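Local coordinates for thermospermine synthase (Medicago truncatula, PDB 6BQ2), which probably transfers an aminopropyl group from decarboxylated S-adenosylmethionine to spermidine, giving thermospermine and methylthioadenosine, at residues Ser47-Gly52 against Ile59-Thr64; Lys103-Met108 against Lys123-Val128. All blocks are in the same frame, centred on the assembly; numbering follows the deposited sequence.

Contact 1: Ser47-Gly52 against Ile59-Thr64; sequences SILHTG and IALLDT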
loop_
_atom_site.group_PDB
_atom_site.type_symbol
_atom_site.label_atom_id
_atom_site.label_comp_id
_atom_site.label_asym_id
_atom_site.label_seq_id
_atom_site.Cartn_x
_atom_site.Cartn_y
_atom_site.Cartn_z
ATOM N N SER B 47 -9.635 -3.465 14.653
ATOM C CA SER B 47 -8.708 -3.196 15.725
ATOM C C SER B 47 -7.525 -4.127 15.775
ATOM O O SER B 47 -7.508 -5.166 15.122
ATOM C CB SER B 47 -9.427 -3.248 17.093
ATOM O OG SER B 47 -9.809 -4.550 17.359
ATOM N N ILE B 48 -6.540 -3.751 16.578
ATOM C CA ILE B 48 -5.377 -4.589 16.852
ATOM C C ILE B 48 -5.542 -5.016 18.302
ATOM O O ILE B 48 -5.403 -4.196 19.229
ATOM C CB ILE B 48 -4.065 -3.825 16.602
ATOM C CG1 ILE B 48 -4.011 -3.351 15.130
ATOM C CG2 ILE B 48 -2.869 -4.688 16.935
ATOM C CD1 ILE B 48 -3.043 -2.221 14.854
ATOM N N LEU B 49 -5.952 -6.271 18.501
ATOM C CA LEU B 49 -6.455 -6.701 19.815
ATOM C C LEU B 49 -5.351 -6.992 20.805
ATOM O O LEU B 49 -5.416 -6.545 21.957
ATOM C CB LEU B 49 -7.361 -7.930 19.699
ATOM C CG LEU B 49 -8.679 -7.727 18.936
ATOM C CD1 LEU B 49 -9.380 -9.051 18.677
ATOM C CD2 LEU B 49 -9.603 -6.804 19.733
ATOM N N HIS B 50 -4.370 -7.777 20.399
ATOM C CA HIS B 50 -3.397 -8.320 21.360
ATOM C C HIS B 50 -2.128 -8.647 20.625
ATOM O O HIS B 50 -2.113 -8.812 19.402
ATOM C CB HIS B 50 -3.905 -9.594 22.072
ATOM C CG HIS B 50 -5.160 -9.405 22.879
ATOM N ND1 HIS B 50 -6.411 -9.786 22.421
ATOM C CD2 HIS B 50 -5.360 -8.870 24.110
ATOM C CE1 HIS B 50 -7.325 -9.492 23.330
ATOM N NE2 HIS B 50 -6.714 -8.939 24.368
ATOM N N THR B 51 -1.039 -8.693 21.372
ATOM C CA THR B 51 0.241 -9.084 20.807
ATOM C C THR B 51 1.014 -9.904 21.821
ATOM O O THR B 51 0.717 -9.882 23.023
ATOM C CB THR B 51 1.134 -7.885 20.366
ATOM O OG1 THR B 51 1.551 -7.148 21.522
ATOM C CG2 THR B 51 0.404 -6.979 19.389
ATOM N N GLY B 52 1.971 -10.640 21.270
ATOM C CA GLY B 52 3.085 -11.241 22.013
ATOM C C GLY B 52 4.344 -11.248 21.132
ATOM O O GLY B 52 4.413 -10.611 20.040
ATOM N N ILE B 59 3.774 -12.062 17.317
ATOM C CA ILE B 59 2.447 -12.634 17.385
ATOM C C ILE B 59 1.457 -11.501 17.477
ATOM O O ILE B 59 1.642 -10.632 18.286
ATOM C CB ILE B 59 2.263 -13.498 18.657
ATOM C CG1 ILE B 59 3.399 -14.531 18.790
ATOM C CG2 ILE B 59 0.897 -14.168 18.624
ATOM C CD1 ILE B 59 3.585 -15.085 20.203
ATOM N N ALA B 60 0.418 -11.496 16.641
ATOM C CA ALA B 60 -0.632 -10.469 16.730
ATOM C C ALA B 60 -2.007 -11.113 16.498
ATOM O O ALA B 60 -2.119 -12.086 15.780
ATOM C CB ALA B 60 -0.381 -9.377 15.711
ATOM N N LEU B 61 -3.012 -10.613 17.207
ATOM C CA LEU B 61 -4.407 -10.927 16.976
ATOM C C LEU B 61 -5.118 -9.652 16.538
ATOM O O LEU B 61 -5.161 -8.650 17.268
ATOM C CB LEU B 61 -5.063 -11.501 18.209
ATOM C CG LEU B 61 -6.483 -12.051 18.023
ATOM C CD1 LEU B 61 -6.511 -13.305 17.164
ATOM C CD2 LEU B 61 -7.110 -12.317 19.397
ATOM N N LEU B 62 -5.667 -9.709 15.336
ATOM C CA LEU B 62 -6.299 -8.557 14.701
ATOM C C LEU B 62 -7.771 -8.809 14.578
ATOM O O LEU B 62 -8.167 -9.942 14.443
ATOM C CB LEU B 62 -5.715 -8.345 13.307
ATOM C CG LEU B 62 -4.196 -8.322 13.226
ATOM C CD1 LEU B 62 -3.751 -8.058 11.793
ATOM C CD2 LEU B 62 -3.582 -7.325 14.195
ATOM N N ASP B 63 -8.583 -7.773 14.639
ATOM C CA ASP B 63 -9.972 -7.892 14.331
ATOM C C ASP B 63 -10.132 -7.263 12.934
ATOM O O ASP B 63 -9.974 -6.052 12.791
ATOM C CB ASP B 63 -10.824 -7.159 15.364
ATOM C CG ASP B 63 -12.311 -7.231 15.062
ATOM O OD1 ASP B 63 -12.719 -7.903 14.106
ATOM O OD2 ASP B 63 -13.114 -6.617 15.791
ATOM N N THR B 64 -10.359 -8.103 11.937
ATOM C CA THR B 64 -10.496 -7.657 10.532
ATOM C C THR B 64 -11.922 -7.676 10.092
ATOM O O THR B 64 -12.706 -8.497 10.540
ATOM C CB THR B 64 -9.671 -8.544 9.556
ATOM O OG1 THR B 64 -10.332 -9.794 9.343
ATOM C CG2 THR B 64 -8.293 -8.854 10.128
#
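Leu-49 and His-50 both face Leu-61 across an antiparallel hairpin, a classic beta bulge in which one carbonyl serves two neighbouring amides. Leu-61 O takes Leu-49 N at 2.8 Å, coming in nearly along the C=O axis although the N-H itself is bent (141°), and a weak bond from His-50 N. The extra residue puts two side chains against one: CD2 of Leu-61 meets Leu-49 CD1 at 4.0 Å and also lies at the edge of the His-50 imidazole, near its plane, beside ND1. With CG of Leu-61 anti to the backbone N (chi1 -172°), its CD2 branch stands beside the histidine, the two side chains pointing the same way. On the other face CD2 of Leu-62 packs alongside Ile-48 CG2 at 3.9 Å. Beyond the bulge the ladder is regular, with Leu-61 N bonded to His-50 O at 3.0 Å and Gly-52 paired with Ile-59 in both directions. The tight part runs through the buried Ile-59, Leu-61 and Leu-62; the looser side is exposed Thr-51, whose CG2 reaches Ala-60 CB only at 4.5 Å. Ile-48 packs on Asn-46 and Leu-62 on Cys-29, both of a second subunit. Phe-140 of helix 135-144 packs on His-50, Ile-59 and Leu-61, while strand 70-73 continues the sheet beyond 59-64.

Contact 2: Lys103-Met108 against Lys123-Val128; sequences KNVFIM and KTIDKV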
loop_
_atom_site.group_PDB
_atom_site.type_symbol
_atom_site.label_atom_id
_atom_site.label_comp_id
_atom_site.label_asym_id
_atom_site.label_seq_id
_atom_site.Cartn_x
_atom_site.Cartn_y
_atom_site.Cartn_z
ATOM N N LYS B 103 -6.926 -43.990 17.828
ATOM C CA LYS B 103 -7.012 -43.777 19.275
ATOM C C LYS B 103 -6.006 -42.776 19.798
ATOM O O LYS B 103 -6.285 -42.021 20.726
ATOM C CB LYS B 103 -6.745 -45.102 19.998
ATOM C CG LYS B 103 -7.817 -46.165 19.736
ATOM C CD LYS B 103 -8.884 -46.096 20.835
ATOM C CE LYS B 103 -10.228 -46.732 20.452
ATOM N NZ LYS B 103 -11.406 -46.000 21.006
ATOM N N ASN B 104 -4.808 -42.751 19.221
ATOM C CA ASN B 104 -3.871 -41.772 19.646
ATOM C C ASN B 104 -3.204 -41.072 18.484
ATOM O O ASN B 104 -2.944 -41.692 17.437
ATOM C CB ASN B 104 -2.905 -42.353 20.589
ATOM C CG ASN B 104 -1.972 -43.302 19.958
ATOM O OD1 ASN B 104 -2.272 -43.891 18.896
ATOM N ND2 ASN B 104 -0.806 -43.506 20.616
ATOM N N VAL B 105 -2.980 -39.784 18.711
ATOM C CA VAL B 105 -2.519 -38.891 17.667
ATOM C C VAL B 105 -1.430 -37.977 18.196
ATOM O O VAL B 105 -1.481 -37.530 19.326
ATOM C CB VAL B 105 -3.715 -38.105 17.080
ATOM C CG1 VAL B 105 -3.266 -37.153 15.989
ATOM C CG2 VAL B 105 -4.721 -39.079 16.488
ATOM N N PHE B 106 -0.420 -37.719 17.366
ATOM C CA PHE B 106 0.674 -36.811 17.658
ATOM C C PHE B 106 0.603 -35.671 16.637
ATOM O O PHE B 106 0.515 -35.955 15.440
ATOM C CB PHE B 106 2.013 -37.537 17.543
ATOM C CG PHE B 106 3.188 -36.745 18.002
ATOM C CD1 PHE B 106 3.862 -35.923 17.140
ATOM C CD2 PHE B 106 3.697 -36.903 19.294
ATOM C CE1 PHE B 106 4.994 -35.212 17.545
ATOM C CE2 PHE B 106 4.817 -36.210 19.717
ATOM C CZ PHE B 106 5.475 -35.359 18.851
ATOM N N ILE B 107 0.582 -34.435 17.144
ATOM C CA ILE B 107 0.632 -33.243 16.281
ATOM C C ILE B 107 2.023 -32.639 16.309
ATOM O O ILE B 107 2.475 -32.266 17.375
ATOM C CB ILE B 107 -0.354 -32.153 16.701
ATOM C CG1 ILE B 107 -1.783 -32.694 16.849
ATOM C CG2 ILE B 107 -0.333 -31.057 15.614
ATOM C CD1 ILE B 107 -2.659 -31.787 17.680
ATOM N N MET B 108 2.676 -32.492 15.127
ATOM C CA MET B 108 3.855 -31.672 14.999
ATOM C C MET B 108 3.435 -30.230 14.754
ATOM O O MET B 108 2.921 -29.928 13.670
ATOM C CB MET B 108 4.763 -32.164 13.853
ATOM C CG MET B 108 5.073 -33.633 13.927
ATOM S SD MET B 108 6.300 -34.135 12.723
ATOM C CE MET B 108 5.503 -33.823 11.181
ATOM N N LYS B 123 -14.905 -39.343 18.455
ATOM C CA LYS B 123 -15.153 -40.096 19.709
ATOM C C LYS B 123 -14.170 -41.248 19.934
ATOM O O LYS B 123 -14.033 -41.697 21.065
ATOM C CB LYS B 123 -16.578 -40.639 19.736
ATOM C CG LYS B 123 -17.674 -39.612 19.608
ATOM C CD LYS B 123 -18.932 -40.326 19.083
ATOM C CE LYS B 123 -19.926 -39.423 18.388
ATOM N NZ LYS B 123 -21.217 -40.121 18.112
ATOM N N THR B 124 -13.525 -41.747 18.869
ATOM C CA THR B 124 -12.560 -42.848 18.979
ATOM C C THR B 124 -11.296 -42.447 19.734
ATOM O O THR B 124 -10.587 -43.278 20.321
ATOM C CB THR B 124 -12.131 -43.397 17.574
ATOM O OG1 THR B 124 -11.513 -42.365 16.788
ATOM C CG2 THR B 124 -13.325 -43.879 16.785
ATOM N N ILE B 125 -10.977 -41.168 19.669
ATOM C CA ILE B 125 -9.721 -40.653 20.195
ATOM C C ILE B 125 -9.666 -40.721 21.717
ATOM O O ILE B 125 -10.598 -40.249 22.399
ATOM C CB ILE B 125 -9.519 -39.180 19.714
ATOM C CG1 ILE B 125 -9.232 -39.174 18.203
ATOM C CG2 ILE B 125 -8.441 -38.444 20.475
ATOM C CD1 ILE B 125 -7.879 -39.687 17.836
ATOM N N ASP B 126 -8.555 -41.288 22.216
ATOM C CA ASP B 126 -8.232 -41.356 23.659
ATOM C C ASP B 126 -7.124 -40.389 24.096
ATOM O O ASP B 126 -7.110 -39.947 25.269
ATOM C CB ASP B 126 -7.797 -42.779 24.030
ATOM C CG ASP B 126 -8.972 -43.785 24.053
ATOM O OD1 ASP B 126 -10.156 -43.381 24.113
ATOM O OD2 ASP B 126 -8.708 -44.992 23.984
ATOM N N LYS B 127 -6.185 -40.080 23.193
ATOM C CA LYS B 127 -5.068 -39.192 23.517
ATOM C C LYS B 127 -4.603 -38.413 22.298
ATOM O O LYS B 127 -4.414 -38.998 21.224
ATOM C CB LYS B 127 -3.896 -39.999 24.012
ATOM C CG LYS B 127 -2.820 -39.185 24.677
ATOM C CD LYS B 127 -1.729 -40.121 25.212
ATOM C CE LYS B 127 -0.643 -40.353 24.162
ATOM N NZ LYS B 127 0.697 -40.362 24.812
ATOM N N VAL B 128 -4.415 -37.118 22.483
ATOM C CA VAL B 128 -3.763 -36.233 21.512
ATOM C C VAL B 128 -2.557 -35.615 22.189
ATOM O O VAL B 128 -2.690 -35.029 23.271
ATOM C CB VAL B 128 -4.690 -35.092 21.042
ATOM C CG1 VAL B 128 -3.973 -34.168 20.070
ATOM C CG2 VAL B 128 -5.933 -35.663 20.398
HETATM O O HOH W 1 -10.921 -46.828 23.456
#
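Lys-103 sets CG anti to its carbonyl carbon (chi1 -65°) and then bends at chi2 (-93°) and again at chi4, which carries its chain along Asp-126 and its NZ to Thr-124 O at 2.9 Å, in the carbonyl plane on a lone pair. This is where the parallel strands of a beta-alpha-beta unit begin, in the Rossmann-like domain of the spermidine synthase family; helix 114-120 makes the crossover. Lys-103 O is gripped twice, by Asp-126 N at 2.8 Å on a lone pair and by Lys-127 N closer to the carbonyl axis, so the incoming loop is pinned just where strand 127-132 starts. Val-105 N then bonds Lys-127 O at 3.0 Å and opens the parallel ladder. On the face that carries Val-105, Ile-125 CD1 presses on Val-105 CG2 at 3.5 Å, tighter than usual, the two side chains crossing at about a right angle; farther along, Ile-107 CD1 meets Val-128 CG1 at 3.6 Å. Leu-119 of the crossover helix packs on Val-105 and Ile-107, and Leu-120 on Val-128. On the other face Lys-127 NZ forms a salt bridge with Glu-173, while Asn-104 ND2 hydrogen-bonds Lys-174 O and Glu-173. Replacing Lys-103 by alanine removes the ammonium, which would probably leave Thr-124 O without this donor and Asp-126 without its nearby positive charge. That charge stops short of a salt bridge: one water accepts from Lys-103 NZ at 2.6 Å and donates to Asp-126 OD2 at 2.9 Å.

How the contacts relate
Contacts 1 and 2 follow one another along the chain and do not touch: their centres lie 31 Å apart and their nearest atoms about 16 Å. Contact 1 belongs to the N-terminal tetramerisation domain and reaches a second subunit, whereas contact 2 lies in the catalytic domain and meets no other chain. Both approach the adenosine site, with Asp-132 common to them. At the near end of contact 1, the side chain of Ile-59 is about 5 Å from that of adenosine-binding Gln-57 and about 9 Å from that of Asp-132. From contact 2, the Ile-107 side chain is about 7 Å from that of the same Asp-132 and about 4 Å from that of Asp-181, the predicted proton acceptor.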